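Local coordinates for protein cytochrome P450 268A2 Cyp268A2 (PDB 6BLD) that belongs to the cytochrome P450 family of heme proteins and binds heme and (3E,5E)-6,10-dimethylundeca-3,5,9-trien-2-one, at residues P47-I53 against F88-P92; E94-S99 against Q209-H213. All blocks are in the same frame, centred on the assembly; numbering follows the deposited sequence.

Following the chain from the N terminus, the connection after strand 42-45 supplies segment 47-53 of contact 1. The chain then passes through strand 61-64, helix 67-75 and strand 80-81 before 88-92 returns to that connection and closes the loop. Contact 2 opens directly afterwards, so the two contacts run in series and neither encloses nor crosses the other. Its 94-99 segment lies at helix 93-97, and its much longer loop, mostly helical, closes at 209-213 on helix 201-225. Although the contact centres are about 17 Å apart, they touch where Val-91 O lies 3.4 Å from Leu-96 CD1. The continuous run 88-99 takes part in both, linking the loop between strands 42-45 and 61-64 to helix 201-225.

Contact 1: P47-I53 against F88-P92; sequences PVEDALI and FENVP
Val-48 sets a methyl group squarely on the Phe-88 ring: CG2 is 3.5 Å from the ring centroid and only 12° off its normal, a CH-pi contact over the face. The other branch, CG1, lies 3.9 Å from Glu-89 CG, the two side chains crossing at about a right angle. With CG anti to the backbone N (chi1 -173°) and an extended chain beyond it, Glu-89 brings its carboxylate to the backbone at Ala-51 and Leu-52. There OE2 accepts the Leu-52 N-H through its anti lone pair (N to OE2 2.8 Å, N-H...O 139°). Trp-190 and Asn-407 both bond to OE1, which fixes the other half of this buried group. The Ala-51 CB methyl packs on Glu-89 CG at 3.7 Å. Farther along, Leu-52 and Val-91 lie side by side, while Ile-53 CG2 meets Pro-92 CD at 3.6 Å. Water 2 bridges Val-48 N (3.1 Å) and Phe-88 O (3.0 Å). In P450 terms, the long connection between the antiparallel strands 42-45 and 61-64 is docked here on the loop leading into the B' helix.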
ATOM      1  N   PRO A  47       9.717 -11.011  17.226  1.00 18.81           N
ATOM      2  CA  PRO A  47       9.369 -11.006  15.798  1.00 17.98           C
ATOM      3  C   PRO A  47       7.982 -11.583  15.549  1.00 17.54           C
ATOM      4  O   PRO A  47       7.373 -12.225  16.406  1.00 17.81           O
ATOM      5  CB  PRO A  47      10.458 -11.876  15.159  1.00 17.94           C
ATOM      6  CG  PRO A  47      11.580 -11.885  16.150  1.00 18.59           C
ATOM      7  CD  PRO A  47      10.925 -11.810  17.493  1.00 18.99           C
ATOM      8  N   VAL A  48       7.483 -11.335  14.334  1.00 17.44           N
ATOM      9  CA  VAL A  48       6.167 -11.832  13.942  1.00 18.49           C
ATOM     10  C   VAL A  48       6.138 -13.349  14.060  1.00 20.09           C
ATOM     11  O   VAL A  48       7.002 -14.049  13.517  1.00 19.96           O
ATOM     12  CB  VAL A  48       5.827 -11.375  12.515  1.00 18.74           C
ATOM     13  CG1 VAL A  48       4.572 -12.074  12.014  1.00 18.95           C
ATOM     14  CG2 VAL A  48       5.657  -9.867  12.467  1.00 18.50           C
ATOM     15  N   GLU A  49       5.142 -13.862  14.777  1.00 21.47           N
ATOM     16  CA  GLU A  49       5.033 -15.292  15.022  1.00 23.19           C
ATOM     17  C   GLU A  49       4.522 -16.020  13.785  1.00 23.13           C
ATOM     18  O   GLU A  49       3.777 -15.463  12.972  1.00 21.74           O
ATOM     19  CB  GLU A  49       4.102 -15.563  16.204  1.00 24.65           C
ATOM     20  CG  GLU A  49       4.531 -14.888  17.497  1.00 25.95           C
ATOM     21  CD  GLU A  49       3.554 -15.124  18.632  1.00 27.89           C
ATOM     22  OE1 GLU A  49       2.480 -15.712  18.385  1.00 28.48           O
ATOM     23  OE2 GLU A  49       3.862 -14.721  19.773  1.00 28.98           O
ATOM     24  N   ASP A  50       4.932 -17.285  13.655  1.00 24.13           N
ATOM     25  CA  ASP A  50       4.517 -18.142  12.544  1.00 24.88           C
ATOM     26  C   ASP A  50       4.807 -17.478  11.201  1.00 23.45           C
ATOM     27  O   ASP A  50       4.006 -17.536  10.265  1.00 23.25           O
ATOM     28  CB  ASP A  50       3.038 -18.517  12.662  1.00 26.64           C
ATOM     29  CG  ASP A  50       2.731 -19.280  13.937  1.00 29.08           C
ATOM     30  OD1 ASP A  50       3.556 -20.131  14.333  1.00 30.10           O
ATOM     31  OD2 ASP A  50       1.666 -19.032  14.541  1.00 30.03           O
ATOM     32  N   ALA A  51       5.969 -16.836  11.109  1.00 23.03           N
ATOM     33  CA  ALA A  51       6.327 -16.086   9.917  1.00 22.87           C
ATOM     34  C   ALA A  51       6.602 -17.032   8.747  1.00 23.18           C
ATOM     35  O   ALA A  51       6.762 -18.244   8.913  1.00 23.77           O
ATOM     36  CB  ALA A  51       7.545 -15.205  10.188  1.00 22.74           C
ATOM     37  N   LEU A  52       6.651 -16.453   7.544  1.00 22.95           N
ATOM     38  CA  LEU A  52       6.978 -17.239   6.357  1.00 23.53           C
ATOM     39  C   LEU A  52       8.345 -17.895   6.486  1.00 26.12           C
ATOM     40  O   LEU A  52       8.566 -18.982   5.941  1.00 26.69           O
ATOM     41  CB  LEU A  52       6.926 -16.357   5.110  1.00 21.53           C
ATOM     42  CG  LEU A  52       5.549 -15.831   4.704  1.00 20.20           C
ATOM     43  CD1 LEU A  52       5.678 -14.737   3.653  1.00 19.04           C
ATOM     44  CD2 LEU A  52       4.669 -16.965   4.200  1.00 20.27           C
ATOM     45  N   ILE A  53       9.267 -17.254   7.198  1.00 28.29           N
ATOM     46  CA  ILE A  53      10.567 -17.833   7.516  1.00 31.53           C
ATOM     47  C   ILE A  53      10.927 -17.427   8.938  1.00 34.65           C
ATOM     48  O   ILE A  53      10.831 -16.249   9.298  1.00 34.18           O
ATOM     49  CB  ILE A  53      11.661 -17.391   6.522  1.00 31.07           C
ATOM     50  CG1 ILE A  53      13.036 -17.876   6.983  1.00 31.49           C
ATOM     51  CG2 ILE A  53      11.655 -15.882   6.337  1.00 30.00           C
ATOM     52  CD1 ILE A  53      13.232 -19.366   6.840  1.00 32.29           C
ATOM     53  N   PHE A  88       7.501  -5.953   7.495  1.00 13.69           N
ATOM     54  CA  PHE A  88       7.347  -6.257   8.915  1.00 14.57           C
ATOM     55  C   PHE A  88       7.671  -7.720   9.196  1.00 15.22           C
ATOM     56  O   PHE A  88       8.532  -8.036  10.028  1.00 15.55           O
ATOM     57  CB  PHE A  88       5.917  -5.915   9.349  1.00 14.94           C
ATOM     58  CG  PHE A  88       5.635  -6.142  10.813  1.00 15.83           C
ATOM     59  CD1 PHE A  88       6.649  -6.093  11.757  1.00 16.36           C
ATOM     60  CD2 PHE A  88       4.339  -6.386  11.243  1.00 16.15           C
ATOM     61  CE1 PHE A  88       6.377  -6.300  13.096  1.00 16.74           C
ATOM     62  CE2 PHE A  88       4.062  -6.589  12.582  1.00 16.58           C
ATOM     63  CZ  PHE A  88       5.082  -6.546  13.509  1.00 16.89           C
ATOM     64  N   GLU A  89       6.986  -8.628   8.510  1.00 15.22           N
ATOM     65  CA  GLU A  89       7.214 -10.053   8.685  1.00 15.63           C
ATOM     66  C   GLU A  89       8.477 -10.490   7.950  1.00 15.69           C
ATOM     67  O   GLU A  89       8.832  -9.945   6.901  1.00 15.09           O
ATOM     68  CB  GLU A  89       6.008 -10.844   8.175  1.00 15.63           C
ATOM     69  CG  GLU A  89       6.057 -12.330   8.468  1.00 16.28           C
ATOM     70  CD  GLU A  89       4.820 -13.049   7.978  1.00 16.95           C
ATOM     71  OE1 GLU A  89       3.737 -12.425   7.963  1.00 17.02           O
ATOM     72  OE2 GLU A  89       4.929 -14.235   7.605  1.00 17.52           O
ATOM     73  N   ASN A  90       9.160 -11.481   8.520  1.00 16.42           N
ATOM     74  CA  ASN A  90      10.335 -12.058   7.878  1.00 16.76           C
ATOM     75  C   ASN A  90       9.909 -12.868   6.659  1.00 16.64           C
ATOM     76  O   ASN A  90       9.111 -13.806   6.774  1.00 16.78           O
ATOM     77  CB  ASN A  90      11.102 -12.931   8.868  1.00 18.26           C
ATOM     78  CG  ASN A  90      11.939 -12.117   9.837  1.00 19.48           C
ATOM     79  OD1 ASN A  90      12.465 -11.061   9.485  1.00 20.05           O
ATOM     80  ND2 ASN A  90      12.064 -12.606  11.066  1.00 20.01           N
ATOM     81  N   VAL A  91      10.444 -12.509   5.497  1.00 16.36           N
ATOM     82  CA  VAL A  91      10.083 -13.127   4.223  1.00 16.28           C
ATOM     83  C   VAL A  91      11.347 -13.708   3.596  1.00 16.01           C
ATOM     84  O   VAL A  91      12.413 -13.081   3.684  1.00 15.97           O
ATOM     85  CB  VAL A  91       9.405 -12.106   3.292  1.00 16.39           C
ATOM     86  CG1 VAL A  91       9.116 -12.707   1.923  1.00 16.76           C
ATOM     87  CG2 VAL A  91       8.127 -11.574   3.930  1.00 16.38           C
ATOM     88  N   PRO A  92      11.289 -14.896   2.988  1.00 16.19           N
ATOM     89  CA  PRO A  92      12.484 -15.462   2.346  1.00 16.50           C
ATOM     90  C   PRO A  92      13.124 -14.490   1.361  1.00 15.59           C
ATOM     91  O   PRO A  92      12.440 -13.769   0.633  1.00 16.00           O
ATOM     92  CB  PRO A  92      11.941 -16.707   1.637  1.00 16.98           C
ATOM     93  CG  PRO A  92      10.785 -17.126   2.476  1.00 16.99           C
ATOM     94  CD  PRO A  92      10.168 -15.854   3.008  1.00 16.62           C
TER
HETATM   95  O   HOH W   1       8.925 -12.299  11.338  1.00 17.78           O
HETATM   96  O   HOH W   2       9.239  -9.624  12.501  1.00 18.97           O
HETATM   97  O   HOH W   3      11.282 -14.802  11.905  1.00 36.01           O

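Contact 2: E94-S99 against Q209-H213; sequences ELLEAS and QMYLH. With DXJ ((3E,5E)-6,10-dimethylundeca-3,5,9-trien-2-one), chain C.
In this P450 fold, contact 2 joins the B' helix region, helix 93-97 and the residues just after it, to the G helix, 201-225, at one end of the ligand pocket. Two side chains one turn apart on the G helix, Gln-209 and His-213, reach across to two backbone carbonyls, Leu-95 O within the short helix and Ala-98 O just past its end. The Gln-209 amide donates two hydrogen bonds through NE2: one to Leu-95 O at 2.9 Å, with an N-H...O angle of 150°, and one to O14 of (3E,5E)-6,10-dimethylundeca-3,5,9-trien-2-one at 2.7 Å. Two acceptors at the same nitrogen support the modelled amide orientation, with OE1 turned instead to the apolar Leu-95 CD2 at 3.4 Å. The Leu-95 and Gln-209 side chains cross at about a right angle. Leu-95 O is itself gripped twice, because the Ser-99 hydroxyl donates to it at 2.8 Å. Ser-99 chi1 of 63° sets OG between the backbone N and the carbonyl carbon, turned back onto the preceding helical turn. Ser-99 also lines the pocket through its backbone, its O lying 3.3 Å from ligand atom C09. Ala-98 CB touches both Gln-209 OE1 and the NE2-CE1 edge of the His-213 ring. The His-213 side chain also touches Ala-251 and Val-255 of the long helix 247-278. The ring presents its edge to Ala-98: His-213 NE2 donates to Ala-98 O over 2.8 Å at 164°, with the oxygen in the ring plane and the donor on a carbonyl lone pair.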
ATOM      1  N   GLU A  94      14.756 -14.795  -1.444  1.00 15.33           N
ATOM      2  CA  GLU A  94      14.476 -14.941  -2.870  1.00 16.46           C
ATOM      3  C   GLU A  94      13.175 -14.245  -3.251  1.00 16.25           C
ATOM      4  O   GLU A  94      13.095 -13.595  -4.300  1.00 15.28           O
ATOM      5  CB  GLU A  94      14.427 -16.421  -3.253  1.00 17.06           C
ATOM      6  CG  GLU A  94      13.892 -16.679  -4.658  1.00 18.04           C
ATOM      7  CD  GLU A  94      14.611 -17.814  -5.364  1.00 20.18           C
ATOM      8  OE1 GLU A  94      15.593 -18.340  -4.802  1.00 21.26           O
ATOM      9  OE2 GLU A  94      14.194 -18.181  -6.483  1.00 21.03           O
ATOM     10  N   LEU A  95      12.147 -14.363  -2.408  1.00 14.89           N
ATOM     11  CA  LEU A  95      10.891 -13.669  -2.670  1.00 15.76           C
ATOM     12  C   LEU A  95      11.059 -12.158  -2.549  1.00 14.89           C
ATOM     13  O   LEU A  95      10.439 -11.396  -3.301  1.00 14.60           O
ATOM     14  CB  LEU A  95       9.806 -14.168  -1.716  1.00 15.73           C
ATOM     15  CG  LEU A  95       9.408 -15.635  -1.882  1.00 16.90           C
ATOM     16  CD1 LEU A  95       8.537 -16.103  -0.725  1.00 17.19           C
ATOM     17  CD2 LEU A  95       8.704 -15.845  -3.213  1.00 17.33           C
ATOM     18  N   LEU A  96      11.893 -11.709  -1.609  1.00 14.22           N
ATOM     19  CA  LEU A  96      12.148 -10.279  -1.468  1.00 13.81           C
ATOM     20  C   LEU A  96      12.941  -9.743  -2.653  1.00 14.07           C
ATOM     21  O   LEU A  96      12.591  -8.708  -3.231  1.00 14.29           O
ATOM     22  CB  LEU A  96      12.887 -10.005  -0.159  1.00 14.44           C
ATOM     23  CG  LEU A  96      12.091 -10.201   1.133  1.00 14.99           C
ATOM     24  CD1 LEU A  96      12.983  -9.978   2.347  1.00 15.26           C
ATOM     25  CD2 LEU A  96      10.882  -9.277   1.171  1.00 14.49           C
ATOM     26  N   GLU A  97      14.012 -10.444  -3.038  1.00 14.46           N
ATOM     27  CA  GLU A  97      14.859  -9.976  -4.129  1.00 14.86           C
ATOM     28  C   GLU A  97      14.106  -9.884  -5.452  1.00 15.22           C
ATOM     29  O   GLU A  97      14.521  -9.127  -6.336  1.00 15.85           O
ATOM     30  CB  GLU A  97      16.073 -10.894  -4.280  1.00 15.43           C
ATOM     31  CG  GLU A  97      17.069 -10.809  -3.129  1.00 15.67           C
ATOM     32  CD  GLU A  97      17.673 -12.156  -2.773  1.00 16.85           C
ATOM     33  OE1 GLU A  97      17.546 -13.101  -3.579  1.00 17.53           O
ATOM     34  OE2 GLU A  97      18.277 -12.270  -1.685  1.00 17.25           O
ATOM     35  N   ALA A  98      13.009 -10.623  -5.605  1.00 14.95           N
ATOM     36  CA  ALA A  98      12.243 -10.636  -6.843  1.00 16.18           C
ATOM     37  C   ALA A  98      11.049  -9.689  -6.817  1.00 15.64           C
ATOM     38  O   ALA A  98      10.251  -9.693  -7.760  1.00 16.17           O
ATOM     39  CB  ALA A  98      11.771 -12.059  -7.152  1.00 16.21           C
ATOM     40  N   SER A  99      10.912  -8.867  -5.770  1.00 14.36           N
ATOM     41  CA  SER A  99       9.721  -8.034  -5.621  1.00 15.05           C
ATOM     42  C   SER A  99       9.974  -6.636  -5.067  1.00 14.80           C
ATOM     43  O   SER A  99       9.184  -5.735  -5.363  1.00 14.26           O
ATOM     44  CB  SER A  99       8.700  -8.737  -4.715  1.00 15.23           C
ATOM     45  OG  SER A  99       9.219  -8.914  -3.410  1.00 15.06           O
ATOM     46  N   GLN A 209       4.621 -14.570  -8.232  1.00 16.32           N
ATOM     47  CA  GLN A 209       5.827 -13.833  -8.591  1.00 16.18           C
ATOM     48  C   GLN A 209       6.381 -14.316  -9.925  1.00 17.24           C
ATOM     49  O   GLN A 209       6.832 -13.510 -10.748  1.00 17.04           O
ATOM     50  CB  GLN A 209       6.879 -13.978  -7.494  1.00 18.77           C
ATOM     51  CG  GLN A 209       6.746 -12.976  -6.369  1.00 18.18           C
ATOM     52  CD  GLN A 209       7.966 -12.954  -5.474  1.00 17.97           C
ATOM     53  OE1 GLN A 209       8.964 -13.620  -5.753  1.00 15.18           O
ATOM     54  NE2 GLN A 209       7.896 -12.187  -4.393  1.00 14.34           N
ATOM     55  N   MET A 210       6.351 -15.630 -10.155  1.00 17.45           N
ATOM     56  CA  MET A 210       6.866 -16.177 -11.405  1.00 18.24           C
ATOM     57  C   MET A 210       6.087 -15.649 -12.601  1.00 18.67           C
ATOM     58  O   MET A 210       6.679 -15.291 -13.626  1.00 19.11           O
ATOM     59  CB  MET A 210       6.819 -17.704 -11.365  1.00 18.82           C
ATOM     60  CG  MET A 210       7.471 -18.379 -12.554  1.00 24.54           C
ATOM     61  SD  MET A 210       7.326 -20.171 -12.471  1.00 25.19           S
ATOM     62  CE  MET A 210       5.876 -20.439 -13.489  1.00 26.57           C
ATOM     63  N   TYR A 211       4.757 -15.582 -12.488  1.00 18.62           N
ATOM     64  CA  TYR A 211       3.953 -15.077 -13.596  1.00 19.10           C
ATOM     65  C   TYR A 211       4.264 -13.614 -13.883  1.00 18.77           C
ATOM     66  O   TYR A 211       4.410 -13.219 -15.046  1.00 21.36           O
ATOM     67  CB  TYR A 211       2.464 -15.255 -13.303  1.00 19.18           C
ATOM     68  CG  TYR A 211       1.583 -14.494 -14.269  1.00 19.53           C
ATOM     69  CD1 TYR A 211       1.392 -14.948 -15.566  1.00 20.54           C
ATOM     70  CD2 TYR A 211       0.963 -13.309 -13.890  1.00 19.01           C
ATOM     71  CE1 TYR A 211       0.599 -14.254 -16.458  1.00 20.95           C
ATOM     72  CE2 TYR A 211       0.166 -12.606 -14.777  1.00 22.42           C
ATOM     73  CZ  TYR A 211      -0.011 -13.085 -16.059  1.00 20.42           C
ATOM     74  OH  TYR A 211      -0.800 -12.394 -16.947  1.00 28.23           O
ATOM     75  N   LEU A 212       4.367 -12.792 -12.834  1.00 17.94           N
ATOM     76  CA  LEU A 212       4.688 -11.382 -13.030  1.00 20.85           C
ATOM     77  C   LEU A 212       6.056 -11.204 -13.677  1.00 21.19           C
ATOM     78  O   LEU A 212       6.247 -10.282 -14.480  1.00 18.27           O
ATOM     79  CB  LEU A 212       4.625 -10.639 -11.695  1.00 16.79           C
ATOM     80  CG  LEU A 212       3.226 -10.496 -11.087  1.00 16.53           C
ATOM     81  CD1 LEU A 212       3.300  -9.903  -9.689  1.00 16.23           C
ATOM     82  CD2 LEU A 212       2.336  -9.652 -11.987  1.00 17.27           C
ATOM     83  N   HIS A 213       7.014 -12.075 -13.351  1.00 18.02           N
ATOM     84  CA  HIS A 213       8.313 -12.018 -14.013  1.00 18.46           C
ATOM     85  C   HIS A 213       8.224 -12.481 -15.463  1.00 19.46           C
ATOM     86  O   HIS A 213       9.025 -12.049 -16.299  1.00 19.97           O
ATOM     87  CB  HIS A 213       9.335 -12.856 -13.244  1.00 18.30           C
ATOM     88  CG  HIS A 213       9.871 -12.175 -12.022  1.00 17.52           C
ATOM     89  ND1 HIS A 213      11.219 -12.084 -11.750  1.00 17.53           N
ATOM     90  CD2 HIS A 213       9.238 -11.548 -11.003  1.00 16.79           C
ATOM     91  CE1 HIS A 213      11.393 -11.430 -10.615  1.00 16.84           C
ATOM     92  NE2 HIS A 213      10.207 -11.094 -10.141  1.00 16.38           N
TER
HETATM   93  C10 DXJ C 502       5.836  -7.884  -2.096  1.00 13.73           C
HETATM   94  C13 DXJ C 502       5.632 -11.530  -0.942  1.00 14.75           C
HETATM   95  C01 DXJ C 502       3.721   0.348  -1.027  1.00 13.92           C
HETATM   96  C02 DXJ C 502       3.625  -1.142  -1.341  1.00 13.73           C
HETATM   97  C03 DXJ C 502       4.658  -1.765  -1.872  1.00 13.46           C
HETATM   98  C04 DXJ C 502       2.336  -1.903  -1.035  1.00 14.43           C
HETATM   99  C05 DXJ C 502       4.590  -3.256  -2.194  1.00 13.21           C
HETATM  100  C06 DXJ C 502       5.813  -4.015  -1.685  1.00 13.17           C
HETATM  101  C07 DXJ C 502       5.935  -5.419  -2.276  1.00 13.74           C
HETATM  102  C08 DXJ C 502       5.714  -6.475  -1.518  1.00 13.44           C
HETATM  103  C09 DXJ C 502       6.321  -5.595  -3.742  1.00 13.91           C
HETATM  104  C11 DXJ C 502       5.858  -8.919  -1.282  1.00 13.75           C
HETATM  105  C12 DXJ C 502       5.981 -10.338  -1.831  1.00 14.62           C
HETATM  106  O14 DXJ C 502       6.347 -10.514  -2.945  1.00 15.04           O